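Local coordinates for PTS system, nitrogen regulatory IIA protein (Neisseria meningitidis, PDB 2A0J) that probably acts as a phosphotransferase-system IIA protein in nitrogen regulation, taking part in phosphohistidine-dependent phosphoryl transfer, at residues Ala79-Arg84 and Ser98-Leu103. Sequence-based numbering, arbitrary orientation.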
loop_
_atom_site.group_PDB
_atom_site.type_symbol
_atom_site.label_atom_id
_atom_site.label_comp_id
_atom_site.label_asym_id
_atom_site.label_seq_id
_atom_site.Cartn_x
_atom_site.Cartn_y
_atom_site.Cartn_z
ATOM N N ALA A 79 -1.535 -3.868 -3.058
ATOM C CA ALA A 79 -2.284 -4.498 -1.981
ATOM C C ALA A 79 -2.805 -3.410 -1.060
ATOM O O ALA A 79 -2.321 -2.277 -1.088
ATOM C CB ALA A 79 -1.393 -5.455 -1.200
ATOM N N PHE A 80 -3.799 -3.751 -0.248
ATOM C CA PHE A 80 -4.349 -2.786 0.686
ATOM C C PHE A 80 -4.484 -3.443 2.052
ATOM O O PHE A 80 -4.961 -4.576 2.151
ATOM C CB PHE A 80 -5.717 -2.291 0.212
ATOM C CG PHE A 80 -6.265 -1.176 1.047
ATOM C CD1 PHE A 80 -5.760 0.116 0.916
ATOM C CD2 PHE A 80 -7.243 -1.422 2.007
ATOM C CE1 PHE A 80 -6.217 1.150 1.733
ATOM C CE2 PHE A 80 -7.708 -0.393 2.831
ATOM C CZ PHE A 80 -7.191 0.898 2.693
ATOM N N ILE A 81 -4.063 -2.731 3.095
ATOM C CA ILE A 81 -4.136 -3.247 4.460
ATOM C C ILE A 81 -4.802 -2.306 5.457
ATOM O O ILE A 81 -4.475 -1.121 5.523
ATOM C CB ILE A 81 -2.743 -3.558 5.028
ATOM C CG1 ILE A 81 -2.039 -4.603 4.165
ATOM C CG2 ILE A 81 -2.878 -4.034 6.473
ATOM C CD1 ILE A 81 -0.671 -5.014 4.702
ATOM N N ARG A 82 -5.728 -2.859 6.237
ATOM C CA ARG A 82 -6.443 -2.123 7.282
ATOM C C ARG A 82 -6.007 -2.793 8.583
ATOM O O ARG A 82 -6.308 -3.967 8.821
ATOM C CB ARG A 82 -7.959 -2.261 7.111
ATOM C CG ARG A 82 -8.734 -0.948 7.172
ATOM C CD ARG A 82 -9.654 -0.880 8.373
ATOM N NE ARG A 82 -10.578 -2.013 8.418
ATOM C CZ ARG A 82 -11.746 -2.068 7.792
ATOM N NH1 ARG A 82 -12.167 -1.053 7.059
ATOM N NH2 ARG A 82 -12.496 -3.147 7.903
ATOM N N THR A 83 -5.278 -2.048 9.410
ATOM C CA THR A 83 -4.768 -2.568 10.672
ATOM C C THR A 83 -5.819 -2.580 11.786
ATOM O O THR A 83 -6.703 -1.728 11.832
ATOM C CB THR A 83 -3.528 -1.750 11.128
ATOM O OG1 THR A 83 -3.867 -0.357 11.205
ATOM C CG2 THR A 83 -2.372 -1.927 10.126
ATOM N N ARG A 84 -5.730 -3.566 12.675
ATOM C CA ARG A 84 -6.669 -3.662 13.786
ATOM C C ARG A 84 -6.410 -2.487 14.722
ATOM O O ARG A 84 -7.335 -1.919 15.306
ATOM C CB ARG A 84 -6.471 -4.975 14.543
ATOM C CG ARG A 84 -7.498 -5.204 15.640
ATOM C CD ARG A 84 -7.294 -6.552 16.313
ATOM N NE ARG A 84 -7.220 -7.626 15.330
ATOM C CZ ARG A 84 -7.062 -8.909 15.632
ATOM N NH1 ARG A 84 -6.962 -9.283 16.900
ATOM N NH2 ARG A 84 -6.999 -9.813 14.665
ATOM N N SER A 98 -3.406 3.467 9.851
ATOM C CA SER A 98 -4.269 2.284 9.851
ATOM C C SER A 98 -4.664 1.863 8.441
ATOM O O SER A 98 -5.233 0.788 8.235
ATOM C CB SER A 98 -5.535 2.544 10.680
ATOM O OG SER A 98 -5.244 2.608 12.069
ATOM N N LEU A 99 -4.369 2.718 7.471
ATOM C CA LEU A 99 -4.690 2.428 6.081
ATOM C C LEU A 99 -3.418 2.416 5.236
ATOM O O LEU A 99 -2.797 3.454 5.015
ATOM C CB LEU A 99 -5.690 3.458 5.560
ATOM C CG LEU A 99 -6.994 3.470 6.367
ATOM C CD1 LEU A 99 -8.034 4.343 5.680
ATOM C CD2 LEU A 99 -7.515 2.051 6.516
ATOM N N ILE A 100 -3.035 1.232 4.770
ATOM C CA ILE A 100 -1.816 1.090 3.980
ATOM C C ILE A 100 -2.014 0.531 2.563
ATOM O O ILE A 100 -2.529 -0.574 2.383
ATOM C CB ILE A 100 -0.770 0.174 4.718
ATOM C CG1 ILE A 100 -0.562 0.646 6.164
ATOM C CG2 ILE A 100 0.570 0.202 3.985
ATOM C CD1 ILE A 100 -1.629 0.186 7.137
ATOM N N PHE A 101 -1.604 1.304 1.558
ATOM C CA PHE A 101 -1.688 0.855 0.171
ATOM C C PHE A 101 -0.251 0.653 -0.348
ATOM O O PHE A 101 0.532 1.602 -0.408
ATOM C CB PHE A 101 -2.436 1.883 -0.696
ATOM C CG PHE A 101 -2.792 1.369 -2.069
ATOM C CD1 PHE A 101 -1.800 1.136 -3.023
ATOM C CD2 PHE A 101 -4.111 1.065 -2.390
ATOM C CE1 PHE A 101 -2.116 0.601 -4.276
ATOM C CE2 PHE A 101 -4.442 0.529 -3.643
ATOM C CZ PHE A 101 -3.442 0.296 -4.585
ATOM N N ILE A 102 0.097 -0.585 -0.702
ATOM C CA ILE A 102 1.441 -0.888 -1.199
ATOM C C ILE A 102 1.431 -1.062 -2.704
ATOM O O ILE A 102 0.523 -1.676 -3.253
ATOM C CB ILE A 102 2.018 -2.189 -0.594
ATOM C CG1 ILE A 102 1.813 -2.218 0.922
ATOM C CG2 ILE A 102 3.498 -2.295 -0.926
ATOM C CD1 ILE A 102 0.412 -2.657 1.352
ATOM N N LEU A 103 2.446 -0.523 -3.368
ATOM C CA LEU A 103 2.554 -0.626 -4.818
ATOM C C LEU A 103 3.952 -1.025 -5.281
ATOM O O LEU A 103 4.938 -0.397 -4.896
ATOM C CB LEU A 103 2.190 0.704 -5.478
ATOM C CG LEU A 103 2.262 0.659 -7.009
ATOM C CD1 LEU A 103 1.179 -0.274 -7.531
ATOM C CD2 LEU A 103 2.090 2.042 -7.600
HETATM O O HOH W 1 -6.473 0.652 13.225
#
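Phe80 turns a ring edge to Phe101: CD2 of Phe101 lies near the plane of the Phe80 ring, 3.8 Å from its CD1, and the two side chains cross at about a right angle. One face of the Phe101 ring receives the carbonyl oxygen Ala79 O, 3.8 Å above the plane and shifted toward the rim. With CG anti to the backbone N (chi1 -173° in Phe80, -169° in Phe101), both rings lie beside their own carbonyl carbons, on the face where Leu146 of helix 139-146 touches both. Farther along this face, CD2 of Leu99 touches both CZ of Phe80, at 4.0 Å, and CG of Arg82, whose bent chain runs beside the leucine and delivers its guanidinium to the carbonyls of Leu15, Leu133 and Val136. The other face is aliphatic. There Ile81 and Ile100 meet CB to CB at 4.2 Å, CD1 of Ile102 reaches Ala79 CB, and CD1 of Ile100 touches Thr83 CG2; Leu25 of helix 22-33 touches Ile81 and Ile100, and Leu33 touches Ala79 and Ile102. Between the faces run paired backbone bonds: Ile81 N donates to Ile100 O (2.7 Å), and Ile100 N donates back to Ile81 O. Ala79 and Ile102 repeat the pairing. Where the strands end, Thr83 N binds Ser98 O, and a water donating to Thr83 O (2.8 Å) also hydrogen-bonds Ser98 OG, bridging the chains. Alternating side chains thus give this antiparallel pair two largely apolar faces, each packed against helices: the central strands, order 1-3-4-2, in the helix-flanked mixed four-stranded sheet of the type 2 EIIA domain.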